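Local coordinates for phosphoinositol-specific phospholipase C (Pseudomonas sp., PDB 5FYP), which probably cleaves phosphoinositides between the glycerol and phosphate groups in a calcium-dependent reaction, at residues 47-52 with 116-121; 213-218 with 246-251; 110-115 with 175-180; 168-173 with 253-258; 195-200 with 226-231. All blocks are in the same frame, centred on the assembly; numbering follows the deposited sequence. Where two conformers were deposited one is given.

Contact 1 (47-52 with 116-121); sequences LELDFW and LILDKK. With CA (calcium ion), chain I.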
# COMPACT_ATOMS: atom_id res chain seq x y z
N LEU A 47 -6.14 -2.93 -1.31
CA LEU A 47 -6.14 -4.29 -0.72
C LEU A 47 -4.94 -4.46 0.17
O LEU A 47 -4.12 -3.55 0.31
CB LEU A 47 -6.11 -5.36 -1.85
CG LEU A 47 -7.42 -5.59 -2.65
CD1 LEU A 47 -8.08 -4.44 -3.35
CD2 LEU A 47 -7.19 -6.74 -3.58
N GLU A 48 -4.83 -5.62 0.83
CA GLU A 48 -3.77 -5.85 1.81
C GLU A 48 -3.39 -7.33 1.81
O GLU A 48 -4.26 -8.19 1.77
CB GLU A 48 -4.19 -5.43 3.22
CG GLU A 48 -3.12 -5.61 4.28
CD GLU A 48 -3.45 -4.96 5.61
OE1 GLU A 48 -4.62 -4.61 5.83
OE2 GLU A 48 -2.50 -4.82 6.44
N LEU A 49 -2.09 -7.58 1.93
CA LEU A 49 -1.51 -8.90 2.07
C LEU A 49 -0.52 -8.88 3.22
O LEU A 49 0.40 -8.07 3.22
CB LEU A 49 -0.78 -9.33 0.78
CG LEU A 49 -1.69 -9.57 -0.40
CD1 LEU A 49 -0.96 -9.50 -1.72
CD2 LEU A 49 -2.42 -10.91 -0.25
N ASP A 50 -0.65 -9.83 4.16
CA ASP A 50 0.36 -10.04 5.20
C ASP A 50 1.29 -11.14 4.73
O ASP A 50 0.81 -12.24 4.38
CB ASP A 50 -0.28 -10.48 6.52
CG ASP A 50 -1.08 -9.39 7.22
OD1 ASP A 50 -1.04 -8.23 6.80
OD2 ASP A 50 -1.78 -9.74 8.20
N PHE A 51 2.61 -10.88 4.72
CA PHE A 51 3.51 -11.87 4.12
C PHE A 51 4.67 -12.22 5.02
O PHE A 51 5.27 -11.37 5.69
CB PHE A 51 3.93 -11.44 2.70
CG PHE A 51 4.90 -10.29 2.63
CD1 PHE A 51 4.50 -8.95 2.71
CD2 PHE A 51 6.25 -10.53 2.38
CE1 PHE A 51 5.40 -7.92 2.58
CE2 PHE A 51 7.15 -9.50 2.23
CZ PHE A 51 6.74 -8.20 2.33
N TRP A 52 4.96 -13.51 5.01
CA TRP A 52 5.91 -14.18 5.91
C TRP A 52 7.00 -14.82 5.10
O TRP A 52 6.76 -15.39 4.01
CB TRP A 52 5.18 -15.25 6.74
CG TRP A 52 4.13 -14.70 7.66
CD1 TRP A 52 2.87 -14.29 7.34
CD2 TRP A 52 4.28 -14.45 9.06
NE1 TRP A 52 2.25 -13.79 8.45
CE2 TRP A 52 3.08 -13.89 9.52
CE3 TRP A 52 5.32 -14.65 9.96
CZ2 TRP A 52 2.90 -13.50 10.85
CZ3 TRP A 52 5.14 -14.27 11.28
CH2 TRP A 52 3.94 -13.70 11.71
N LEU A 116 -1.84 -1.81 -3.23
CA LEU A 116 -1.66 -3.05 -2.45
C LEU A 116 -0.75 -2.78 -1.28
O LEU A 116 0.43 -2.46 -1.45
CB LEU A 116 -1.06 -4.16 -3.27
CG LEU A 116 -1.73 -4.64 -4.49
CD1 LEU A 116 -1.01 -5.86 -5.06
CD2 LEU A 116 -3.19 -4.99 -4.21
N ILE A 117 -1.30 -2.93 -0.08
CA ILE A 117 -0.54 -2.80 1.16
C ILE A 117 0.08 -4.16 1.46
O ILE A 117 -0.60 -5.15 1.65
CB ILE A 117 -1.48 -2.38 2.32
CG1 ILE A 117 -2.31 -1.11 1.96
CG2 ILE A 117 -0.72 -2.25 3.64
CD1 ILE A 117 -1.52 0.12 1.59
N LEU A 118 1.41 -4.20 1.44
CA LEU A 118 2.20 -5.40 1.66
C LEU A 118 2.77 -5.29 3.07
O LEU A 118 3.75 -4.57 3.30
CB LEU A 118 3.26 -5.54 0.59
CG LEU A 118 2.71 -5.51 -0.85
CD1 LEU A 118 3.86 -5.56 -1.84
CD2 LEU A 118 1.72 -6.61 -1.11
N ASP A 119 2.11 -5.97 4.01
CA ASP A 119 2.40 -5.87 5.43
C ASP A 119 3.36 -7.02 5.79
O ASP A 119 2.98 -8.18 5.90
CB ASP A 119 1.11 -5.93 6.22
CG ASP A 119 1.25 -5.60 7.69
OD1 ASP A 119 2.36 -5.15 8.08
OD2 ASP A 119 0.23 -5.76 8.43
N LYS A 120 4.65 -6.66 5.85
CA LYS A 120 5.71 -7.61 6.04
C LYS A 120 5.78 -8.03 7.51
O LYS A 120 5.81 -7.18 8.37
CB LYS A 120 7.05 -6.99 5.62
CG LYS A 120 8.17 -8.01 5.56
CD LYS A 120 9.48 -7.43 5.05
CE LYS A 120 10.43 -8.43 4.47
NZ LYS A 120 10.52 -9.74 5.14
N LYS A 121 5.87 -9.34 7.76
CA LYS A 121 5.76 -9.87 9.13
C LYS A 121 7.06 -10.37 9.75
O LYS A 121 7.11 -10.55 10.96
CB LYS A 121 4.68 -10.94 9.18
CG LYS A 121 3.29 -10.39 8.86
CD LYS A 121 2.78 -9.40 9.89
CE LYS A 121 1.45 -8.80 9.51
NZ LYS A 121 0.99 -7.80 10.51
CA CA I . -2.04 -6.54 8.03
O HOH W 1 -1.96 -7.80 10.09
O HOH W 2 8.17 -11.32 5.93
O HOH W 3 -2.88 -5.09 9.75
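Leu116 sets its CD2 3.8 Å from CB of Leu47, where strands 47-52 and 116-120 run side by side in the same direction. Ile117 N donates to Leu47 O, and Ile117 O receives Leu49 N, bonding alternate residues of the partner strand. Leu118 lies beside Leu49 on the apolar face, against helices 94-107 and 133-144, and its CB meets CE1 of Phe51. These are neighbouring parallel strands of the TIM-barrel-like fold to which the family belongs, with leucines turned to the helices and acids to the other face. Asp119, one of those acids, has CG anti to the backbone N (chi1 -170°), and its OD2 binds the calcium ion at 2.4 Å. Asp50 OD1 at 2.3 Å and Glu48 OE2 at 2.4 Å bind the same ion, and Asn27 and two waters complete the site. Glu48 OE1 pairs with Arg260 and Asp50 OD2 with Tyr29 OH, which probably orient these ligands. The carboxylate planes of Asp50 and Asp119 are turned 80° apart, and the cation would offset the repulsion between their oxygens. Lys120 lays CA over the face of the Phe51 ring, 3.9 Å from its centroid, while NZ bonds to Gly123 O and forms a salt bridge with Asp53. Lys121 NZ returns to Asp119, 3.0 Å from OD2, met from above the carboxylate plane. Its CB sits over the centre of the six-membered ring of Trp52, 3.4 Å from the centroid; the indole NE1 bonds to Arg69 O. An alanine in place of Trp52 would probably leave the Lys121 chain without its flat support and Arg69 O without the indole donor.

Contact 2 (213-218 with 246-251); sequences PVTNGQ and KSWAKQ
Trp248 lays its indole against the backbone of Gly217 and Gln218, fastening the loop after strand 210-211 to the chain around Trp248 that leads into helix 249-254, on the surface of the barrel-like domain. Its CB lies 3.9 Å from CG2 of Thr215, a branched residue that offers a methyl here while its OG1 bonds to Pro213 O and Asn239. Farther out, CD1 passes CA of Asn216, and CE2 comes near N and CA of Gly217. That glycine CA stands over one face of the ring, 3.9 Å from the centroid of the six-membered ring and offset toward the rim, a CH-pi contact. CZ2 meets the same CA at 3.6 Å. Beyond it, CH2 lies 3.4 Å from the backbone N of Gln218, which is also over the face. At the tip CZ3 finds OE1 of Gln218, in the plane of the ring at its edge, the amide plane turned 69° from the indole. The bend of Gln218 at chi2 (70°) swings CD round beside Gln251, where the two side chains cross at about a right angle. NE2 of Gln218, which also bonds to Ser222 OG, donates to OE1 of Gln251 at 3.1 Å, with a bent angle of 142° at the hydrogen.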
# COMPACT_ATOMS: atom_id res chain seq x y z
N PRO A 213 5.99 4.42 6.72
CA PRO A 213 6.35 4.13 8.12
C PRO A 213 5.21 4.34 9.09
O PRO A 213 4.33 5.18 8.89
CB PRO A 213 7.50 5.11 8.39
CG PRO A 213 7.26 6.23 7.45
CD PRO A 213 6.72 5.58 6.20
N VAL A 214 5.31 3.62 10.20
CA VAL A 214 4.49 3.83 11.38
C VAL A 214 4.73 5.28 11.83
O VAL A 214 5.86 5.72 12.00
CB VAL A 214 4.87 2.85 12.51
CG1 VAL A 214 4.08 3.17 13.77
CG2 VAL A 214 4.64 1.41 12.07
N THR A 215 3.62 6.01 12.03
CA THR A 215 3.64 7.47 12.23
C THR A 215 2.95 7.86 13.51
O THR A 215 1.77 7.57 13.66
CB THR A 215 2.98 8.09 11.00
OG1 THR A 215 3.73 7.76 9.82
CG2 THR A 215 2.85 9.61 11.08
N ASN A 216 3.70 8.54 14.38
CA ASN A 216 3.15 9.06 15.63
C ASN A 216 3.73 10.41 16.03
O ASN A 216 3.52 10.86 17.15
CB ASN A 216 3.17 8.05 16.77
CG ASN A 216 4.54 7.69 17.22
OD1 ASN A 216 5.51 8.37 16.95
ND2 ASN A 216 4.63 6.55 17.88
N GLY A 217 4.40 11.09 15.11
CA GLY A 217 4.94 12.42 15.35
C GLY A 217 5.30 13.06 14.05
O GLY A 217 5.37 12.40 13.00
N GLN A 218 5.50 14.37 14.09
CA GLN A 218 5.77 15.12 12.87
C GLN A 218 7.03 14.60 12.16
O GLN A 218 7.08 14.64 10.94
CB GLN A 218 5.89 16.60 13.18
CG GLN A 218 6.07 17.47 11.96
CD GLN A 218 4.84 17.56 11.09
OE1 GLN A 218 3.72 17.75 11.59
NE2 GLN A 218 5.01 17.47 9.77
N LYS A 246 -4.40 8.68 14.24
CA LYS A 246 -5.02 9.15 12.98
C LYS A 246 -5.02 10.63 12.81
O LYS A 246 -5.18 11.13 11.69
CB LYS A 246 -6.43 8.62 12.86
CG LYS A 246 -7.43 9.22 13.83
CD LYS A 246 -8.83 8.71 13.51
CE LYS A 246 -9.89 9.30 14.39
NZ LYS A 246 -11.23 8.88 13.92
N SER A 247 -4.85 11.39 13.90
CA SER A 247 -4.74 12.85 13.77
C SER A 247 -3.61 13.26 12.83
O SER A 247 -3.67 14.33 12.23
CB SER A 247 -4.55 13.50 15.15
OG SER A 247 -3.39 13.05 15.81
N TRP A 248 -2.57 12.42 12.70
CA TRP A 248 -1.44 12.71 11.81
C TRP A 248 -1.81 12.65 10.34
O TRP A 248 -1.05 13.16 9.51
CB TRP A 248 -0.24 11.80 12.12
CG TRP A 248 0.31 12.13 13.44
CD1 TRP A 248 0.14 11.49 14.60
CD2 TRP A 248 1.04 13.33 13.75
NE1 TRP A 248 0.72 12.20 15.63
CE2 TRP A 248 1.29 13.34 15.12
CE3 TRP A 248 1.51 14.40 12.99
CZ2 TRP A 248 1.95 14.41 15.76
CZ3 TRP A 248 2.15 15.46 13.60
CH2 TRP A 248 2.37 15.45 14.97
N ALA A 249 -2.99 12.12 9.99
CA ALA A 249 -3.38 12.06 8.59
C ALA A 249 -3.50 13.47 8.01
O ALA A 249 -3.23 13.67 6.84
CB ALA A 249 -4.65 11.28 8.38
N LYS A 250 -3.92 14.44 8.81
CA LYS A 250 -4.01 15.82 8.33
C LYS A 250 -2.66 16.35 7.88
O LYS A 250 -2.56 17.11 6.92
CB LYS A 250 -4.66 16.76 9.36
CG LYS A 250 -6.16 16.58 9.53
CD LYS A 250 -6.83 17.52 10.50
CE LYS A 250 -8.34 17.41 10.39
NZ LYS A 250 -8.94 17.94 9.13
N GLN A 251 -1.60 15.96 8.58
CA GLN A 251 -0.23 16.35 8.19
C GLN A 251 0.28 15.52 7.02
O GLN A 251 0.99 16.08 6.17
CB GLN A 251 0.68 16.35 9.38
CG GLN A 251 0.55 17.62 10.19
CD GLN A 251 1.14 18.80 9.40
OE1 GLN A 251 2.28 18.71 8.89
NE2 GLN A 251 0.28 19.72 9.02

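Contact 3 (110-115 with 175-180); sequences GHFPIT and PTANDL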
# COMPACT_ATOMS: atom_id res chain seq x y z
N GLY A 110 -8.29 0.23 -18.03
CA GLY A 110 -8.82 1.52 -17.63
C GLY A 110 -9.17 1.61 -16.16
O GLY A 110 -9.80 2.58 -15.75
N HIS A 111 -8.77 0.61 -15.38
CA HIS A 111 -9.17 0.64 -13.99
C HIS A 111 -8.53 1.77 -13.20
O HIS A 111 -7.41 2.21 -13.46
CB HIS A 111 -8.91 -0.71 -13.30
CG HIS A 111 -7.47 -1.14 -13.21
ND1 HIS A 111 -6.59 -0.64 -12.28
CD2 HIS A 111 -6.78 -2.06 -13.92
CE1 HIS A 111 -5.42 -1.23 -12.44
NE2 HIS A 111 -5.51 -2.11 -13.41
N PHE A 112 -9.27 2.24 -12.21
CA PHE A 112 -8.75 3.12 -11.19
C PHE A 112 -7.51 2.47 -10.58
O PHE A 112 -7.48 1.24 -10.42
CB PHE A 112 -9.85 3.35 -10.15
CG PHE A 112 -9.49 4.33 -9.09
CD1 PHE A 112 -8.75 3.94 -7.99
CD2 PHE A 112 -9.88 5.65 -9.18
CE1 PHE A 112 -8.37 4.86 -7.03
CE2 PHE A 112 -9.54 6.56 -8.21
CZ PHE A 112 -8.78 6.17 -7.14
N PRO A 113 -6.46 3.23 -10.26
CA PRO A 113 -5.24 2.60 -9.77
C PRO A 113 -5.48 1.74 -8.54
O PRO A 113 -6.21 2.15 -7.62
CB PRO A 113 -4.33 3.79 -9.46
CG PRO A 113 -5.27 4.96 -9.31
CD PRO A 113 -6.32 4.69 -10.35
N ILE A 114 -4.84 0.58 -8.52
CA ILE A 114 -4.94 -0.35 -7.39
C ILE A 114 -3.76 -0.13 -6.46
O ILE A 114 -2.63 -0.08 -6.93
CB ILE A 114 -4.95 -1.79 -7.87
CG1 ILE A 114 -6.18 -2.07 -8.72
CG2 ILE A 114 -4.85 -2.77 -6.70
CD1 ILE A 114 -6.07 -3.34 -9.56
N THR A 115 -4.04 -0.02 -5.18
CA THR A 115 -3.00 0.10 -4.17
C THR A 115 -3.00 -1.18 -3.34
O THR A 115 -4.04 -1.60 -2.82
CB THR A 115 -3.21 1.33 -3.28
OG1 THR A 115 -3.20 2.50 -4.09
CG2 THR A 115 -2.11 1.48 -2.25
N PRO A 175 0.05 12.49 -9.80
CA PRO A 175 -0.77 12.29 -10.99
C PRO A 175 -2.22 11.99 -10.60
O PRO A 175 -2.52 11.47 -9.51
CB PRO A 175 -0.12 11.09 -11.68
CG PRO A 175 1.30 11.08 -11.16
CD PRO A 175 1.14 11.51 -9.73
N THR A 176 -3.12 12.31 -11.51
CA THR A 176 -4.55 12.08 -11.26
C THR A 176 -4.88 10.61 -11.37
O THR A 176 -4.11 9.81 -11.94
CB THR A 176 -5.46 12.86 -12.23
OG1 THR A 176 -5.22 12.35 -13.53
CG2 THR A 176 -5.19 14.37 -12.16
N ALA A 177 -6.05 10.23 -10.89
CA ALA A 177 -6.53 8.86 -11.11
C ALA A 177 -6.57 8.52 -12.60
O ALA A 177 -6.19 7.41 -12.99
CB ALA A 177 -7.84 8.61 -10.43
N ASN A 178 -7.02 9.46 -13.43
CA ASN A 178 -6.99 9.26 -14.89
C ASN A 178 -5.57 8.98 -15.39
O ASN A 178 -5.34 8.07 -16.18
CB ASN A 178 -7.56 10.48 -15.61
CG ASN A 178 -7.61 10.29 -17.09
OD1 ASN A 178 -8.25 9.38 -17.54
ND2 ASN A 178 -6.90 11.11 -17.83
N ASP A 179 -4.60 9.78 -14.93
CA ASP A 179 -3.21 9.57 -15.31
C ASP A 179 -2.73 8.17 -14.89
O ASP A 179 -1.86 7.59 -15.56
CB ASP A 179 -2.27 10.57 -14.61
CG ASP A 179 -2.44 12.00 -15.04
OD1 ASP A 179 -2.85 12.27 -16.18
OD2 ASP A 179 -2.10 12.88 -14.18
N LEU A 180 -3.26 7.67 -13.78
CA LEU A 180 -2.87 6.40 -13.19
C LEU A 180 -3.79 5.23 -13.57
O LEU A 180 -3.76 4.18 -12.94
CB LEU A 180 -2.78 6.53 -11.68
CG LEU A 180 -1.73 7.50 -11.14
CD1 LEU A 180 -1.95 7.71 -9.66
CD2 LEU A 180 -0.35 7.02 -11.44
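The ring of Phe112 carries CD of Pro113 over one face, 3.4 Å above its plane and offset toward the rim, while the methyl of Ala177 comes obliquely to CE2 at 3.5 Å. The His111 ring donates in plane from ND1 to Phe112 O at 2.8 Å, meets Trp104, and bonds to Ser105 OG through NE2. The contact is apolar packing at the N-terminal ends of the parallel strands 114-120 and 184-189, joining the loop before the first to the turn before the second. Phe112 and Ala177 also rest on Ile20 of strand 20-25, so a small methyl fits where a longer side chain would meet the ring. Pro113 crosses Leu180 at about a right angle, its CG 3.8 Å from Leu180 CB and its CB 3.5 Å from Leu180 O. The compact, rigid proline ring fills the space between the Phe112 ring and Leu180. A glycine in place of Pro113 would probably open a gap beside Leu180 and leave the face of the Phe112 ring without its CD. Thr176 OG1 accepts from Asp179 N in an ST motif, and Thr176 N donates to Asp179 OD2 from above the carboxylate plane at 2.9 Å.

Contact 4 (168-173 with 253-258); sequences NLKGKS and FAYSHI
Ser256 and Lys172 are joined by a side-chain hydrogen bond that links the end of helix 249-254 to a type II beta turn, Leu169 to Lys172, on the chain that follows helix 165-168. The helix ends in a Schellman motif, with Ser256 at positive phi. That turn of the chain points its side chain at the beta turn, and OG, anti to the carbonyl carbon (chi1 -62°), donates to Lys172 O at 2.7 Å, in the carbonyl plane. A serine suits the spot because its short hydroxyl can give one bond and accept another: water 4 donates to the same OG, donates to Ala254 O, and accepts from Gly171 N at 2.7 Å. Gly171, at phi 85°, is where a side chain would run into the preceding carbonyl O. Leu169 brings its CB to 3.2 Å from Tyr255 O, and its CD1 reaches CD2 of His257 at 4.0 Å. Behind it lie Leu154 and Ile158 of helix 151-158, a greasy setting that fits a leucine. His257 is held at both nitrogens, ND1 by Asn239 and NE2 by the carbonyl of Gln166, and Tyr255 CB lies over one of its faces. Lys170 crosses Tyr255 at a slant. It starts with CG anti to the backbone N and stays extended until the bend at chi3, so that its methylenes rather than its ammonium meet the phenol. CD stands over one face, 3.8 Å above the plane and offset toward the rim, with CZ its nearest ring atom.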
# COMPACT_ATOMS: atom_id res chain seq x y z
N ASN A 168 9.79 17.33 -0.70
CA ASN A 168 9.42 17.97 -1.96
C ASN A 168 7.98 17.75 -2.37
O ASN A 168 7.43 18.52 -3.15
CB ASN A 168 10.39 17.61 -3.07
CG ASN A 168 11.77 18.22 -2.85
OD1 ASN A 168 11.93 19.17 -2.09
ND2 ASN A 168 12.74 17.73 -3.57
N LEU A 169 7.34 16.73 -1.80
CA LEU A 169 5.90 16.54 -2.06
C LEU A 169 5.02 17.63 -1.50
O LEU A 169 3.91 17.80 -1.98
CB LEU A 169 5.43 15.19 -1.55
CG LEU A 169 5.77 14.03 -2.51
CD1 LEU A 169 5.66 12.69 -1.78
CD2 LEU A 169 4.84 14.04 -3.69
N LYS A 170 5.48 18.34 -0.47
CA LYS A 170 4.65 19.37 0.13
C LYS A 170 4.30 20.43 -0.92
O LYS A 170 5.17 21.00 -1.57
CB LYS A 170 5.39 20.00 1.31
CG LYS A 170 4.54 20.98 2.09
CD LYS A 170 5.39 21.66 3.18
CE LYS A 170 6.24 22.71 2.46
NZ LYS A 170 6.80 23.74 3.30
N GLY A 171 3.02 20.66 -1.09
CA GLY A 171 2.55 21.65 -2.07
C GLY A 171 2.41 21.10 -3.47
O GLY A 171 2.05 21.83 -4.38
N LYS A 172 2.63 19.80 -3.64
CA LYS A 172 2.59 19.20 -4.98
C LYS A 172 1.44 18.20 -5.10
O LYS A 172 0.96 17.56 -4.17
CB LYS A 172 3.95 18.56 -5.32
CG LYS A 172 5.12 19.56 -5.57
CD LYS A 172 5.20 19.99 -7.04
CE LYS A 172 6.41 20.80 -7.46
NZ LYS A 172 6.96 21.67 -6.41
N SER A 173 1.02 18.02 -6.34
CA SER A 173 -0.02 17.06 -6.70
C SER A 173 0.59 15.80 -7.29
O SER A 173 1.47 15.85 -8.16
CB SER A 173 -0.97 17.66 -7.73
OG SER A 173 -1.65 18.75 -7.18
N PHE A 253 -1.68 14.57 4.65
CA PHE A 253 -2.40 15.31 3.63
C PHE A 253 -1.70 16.62 3.28
O PHE A 253 -1.52 16.97 2.10
CB PHE A 253 -3.85 15.56 4.13
CG PHE A 253 -4.69 16.44 3.24
CD1 PHE A 253 -5.38 15.95 2.17
CD2 PHE A 253 -4.78 17.79 3.50
CE1 PHE A 253 -6.14 16.79 1.38
CE2 PHE A 253 -5.56 18.63 2.71
CZ PHE A 253 -6.23 18.12 1.65
N ALA A 254 -1.28 17.37 4.29
CA ALA A 254 -0.57 18.65 4.07
C ALA A 254 0.72 18.46 3.27
O ALA A 254 1.15 19.34 2.51
CB ALA A 254 -0.28 19.32 5.39
N TYR A 255 1.38 17.34 3.49
CA TYR A 255 2.64 16.99 2.82
C TYR A 255 2.45 16.21 1.53
O TYR A 255 3.45 15.80 0.92
CB TYR A 255 3.59 16.22 3.78
CG TYR A 255 4.55 17.15 4.49
CD1 TYR A 255 4.14 17.93 5.58
CD2 TYR A 255 5.85 17.29 4.02
CE1 TYR A 255 5.06 18.80 6.16
CE2 TYR A 255 6.74 18.14 4.60
CZ TYR A 255 6.34 18.93 5.66
OH TYR A 255 7.27 19.80 6.19
N SER A 256 1.20 16.02 1.08
CA SER A 256 0.94 15.18 -0.12
C SER A 256 1.56 13.80 0.02
O SER A 256 2.04 13.21 -0.94
CB SER A 256 1.36 15.85 -1.41
OG SER A 256 0.59 17.05 -1.55
N HIS A 257 1.51 13.26 1.26
CA HIS A 257 1.82 11.84 1.46
C HIS A 257 0.51 11.08 1.57
O HIS A 257 -0.44 11.55 2.18
CB HIS A 257 2.58 11.62 2.77
CG HIS A 257 3.95 12.24 2.82
ND1 HIS A 257 4.79 11.97 3.87
CD2 HIS A 257 4.62 13.08 2.03
CE1 HIS A 257 5.91 12.65 3.72
NE2 HIS A 257 5.83 13.35 2.62
N ILE A 258 0.46 9.85 1.05
CA ILE A 258 -0.76 9.05 1.13
C ILE A 258 -0.86 8.44 2.51
O ILE A 258 -0.04 7.56 2.90
CB ILE A 258 -0.82 7.98 0.05
CG1 ILE A 258 -0.60 8.55 -1.34
CG2 ILE A 258 -2.13 7.21 0.13
CD1 ILE A 258 -1.54 9.66 -1.74
O HOH W 4 0.81 19.31 -0.20

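Contact 5 (195-200 with 226-231); sequences KLSQYA and SGMSSQ
Helix 193-203 passes the chain that leads into helix 230-233 most closely at Ser197 and Met228, whose CA atoms are 5.0 Å apart. Ser197 points its side chain at that chain, and its OG, anti to the backbone N (chi1 -168°), accepts a nearly straight hydrogen bond from Ser229 N at 3.1 Å, the angle at the hydrogen being 168°. A small residue suits this site, since the backbones come close and the hydroxyl supplies an acceptor for an N-H that lies ahead of the helix. Ser229 stands at the N-cap of helix 230-233. Its OG accepts from the backbone N of Ser232, the bond that serine so often makes at this position, and is also bonded to Glu201. Met228 lies alongside Ser197, CB 3.7 Å from CB. The bend at chi2 brings SD of the methionine to 3.7 Å from Ser197 N and 4.0 Å from Leu196 CB, and a further bend at chi3 sets CE. The flexible thioether can follow such a surface. Gly227, with a phi of 79°, turns the chain just before it, a backbone shape that glycine adopts easily. Strand 210-211 lies against both segments: Ile211 takes the side chains of Leu196, Tyr199 and Ala200 from helix 193-203 and that of Met228 from the other segment, while Ser232 OG of helix 230-233 bonds to Ser197 O.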
# COMPACT_ATOMS: atom_id res chain seq x y z
N LYS A 195 12.78 -1.96 9.25
CA LYS A 195 12.72 -2.81 8.08
C LYS A 195 12.46 -2.02 6.81
O LYS A 195 12.92 -2.40 5.73
CB LYS A 195 11.69 -3.94 8.24
CG LYS A 195 12.21 -5.19 8.93
CD LYS A 195 12.76 -5.00 10.31
CE LYS A 195 13.12 -6.34 10.95
NZ LYS A 195 13.76 -6.21 12.27
N LEU A 196 11.71 -0.93 6.92
CA LEU A 196 11.49 -0.03 5.80
C LEU A 196 12.77 0.73 5.46
O LEU A 196 13.08 0.94 4.30
CB LEU A 196 10.35 0.95 6.10
CG LEU A 196 8.93 0.41 5.92
CD1 LEU A 196 8.62 -0.92 6.50
CD2 LEU A 196 7.94 1.45 6.39
N SER A 197 13.51 1.15 6.50
CA SER A 197 14.77 1.84 6.27
C SER A 197 15.78 0.93 5.56
O SER A 197 16.49 1.38 4.66
CB SER A 197 15.31 2.34 7.60
OG SER A 197 16.39 3.24 7.39
N GLN A 198 15.78 -0.33 5.94
CA GLN A 198 16.67 -1.31 5.31
C GLN A 198 16.30 -1.47 3.82
O GLN A 198 17.18 -1.55 2.96
CB GLN A 198 16.57 -2.63 6.03
CG GLN A 198 17.22 -2.61 7.41
CD GLN A 198 16.69 -3.68 8.35
OE1 GLN A 198 16.03 -4.62 7.95
NE2 GLN A 198 17.00 -3.54 9.60
N TYR A 199 15.00 -1.56 3.54
CA TYR A 199 14.54 -1.68 2.16
C TYR A 199 14.97 -0.46 1.33
O TYR A 199 15.55 -0.60 0.25
CB TYR A 199 13.02 -1.88 2.15
CG TYR A 199 12.45 -1.82 0.75
CD1 TYR A 199 12.43 -2.95 -0.07
CD2 TYR A 199 11.97 -0.64 0.23
CE1 TYR A 199 11.97 -2.89 -1.37
CE2 TYR A 199 11.49 -0.55 -1.07
CZ TYR A 199 11.51 -1.69 -1.87
OH TYR A 199 11.07 -1.58 -3.15
N ALA A 200 14.74 0.74 1.84
CA ALA A 200 15.07 1.94 1.11
C ALA A 200 16.57 2.11 0.92
O ALA A 200 17.02 2.57 -0.13
CB ALA A 200 14.46 3.17 1.78
N SER A 226 11.26 7.99 12.94
CA SER A 226 11.62 7.10 14.03
C SER A 226 12.02 5.74 13.47
O SER A 226 11.33 5.17 12.62
CB SER A 226 10.43 6.91 14.95
OG SER A 226 9.98 8.16 15.43
N GLY A 227 13.17 5.24 13.91
CA GLY A 227 13.64 3.95 13.47
C GLY A 227 14.28 3.89 12.11
O GLY A 227 14.63 2.80 11.65
N MET A 228 14.44 5.04 11.42
CA MET A 228 15.03 5.08 10.08
C MET A 228 16.19 6.03 10.04
O MET A 228 16.30 7.00 10.80
CB MET A 228 14.02 5.47 9.00
CG MET A 228 12.72 4.66 9.08
SD MET A 228 11.96 4.32 7.48
CE MET A 228 11.86 5.98 6.83
N SER A 229 17.04 5.82 9.04
CA SER A 229 18.05 6.81 8.73
C SER A 229 17.43 8.06 8.08
O SER A 229 16.32 8.04 7.53
CB SER A 229 19.07 6.23 7.76
OG SER A 229 18.45 5.92 6.52
N SER A 230 18.16 9.16 8.14
CA SER A 230 17.79 10.35 7.40
C SER A 230 17.66 10.06 5.88
O SER A 230 16.73 10.50 5.20
CB SER A 230 18.77 11.46 7.70
OG SER A 230 18.39 12.60 7.00
N GLN A 231 18.61 9.31 5.33
CA GLN A 231 18.57 9.00 3.90
C GLN A 231 17.26 8.25 3.54
O GLN A 231 16.58 8.60 2.58
CB GLN A 231 19.76 8.14 3.53
CG GLN A 231 19.73 7.60 2.12
CD GLN A 231 20.82 6.55 1.87
OE1 GLN A 231 21.80 6.51 2.60
NE2 GLN A 231 20.66 5.70 0.85

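Contact 1 holds the calcium site, and the centres of contacts 2 to 5 lie 18 to 24 Å from its own. Contact 3 continues the same strand, 114-120, backward: Leu47 N lies 2.9 Å from Thr115 O, a probable hydrogen bond, although the two centres are 21 Å apart. Contacts 2 and 4 share helix 249-254 and touch where Gln218 NE2 packs 3.9 Å from Tyr255 CE1. Contact 2 also meets contact 5, Pro213 CA lying 3.6 Å from Leu196 CD2. Contacts 3 and 5 sit on opposite sides of the chain's centre, about 28 Å between centres. The side chain of Leu196 in contact 5 is about 12 Å from the calcium ion.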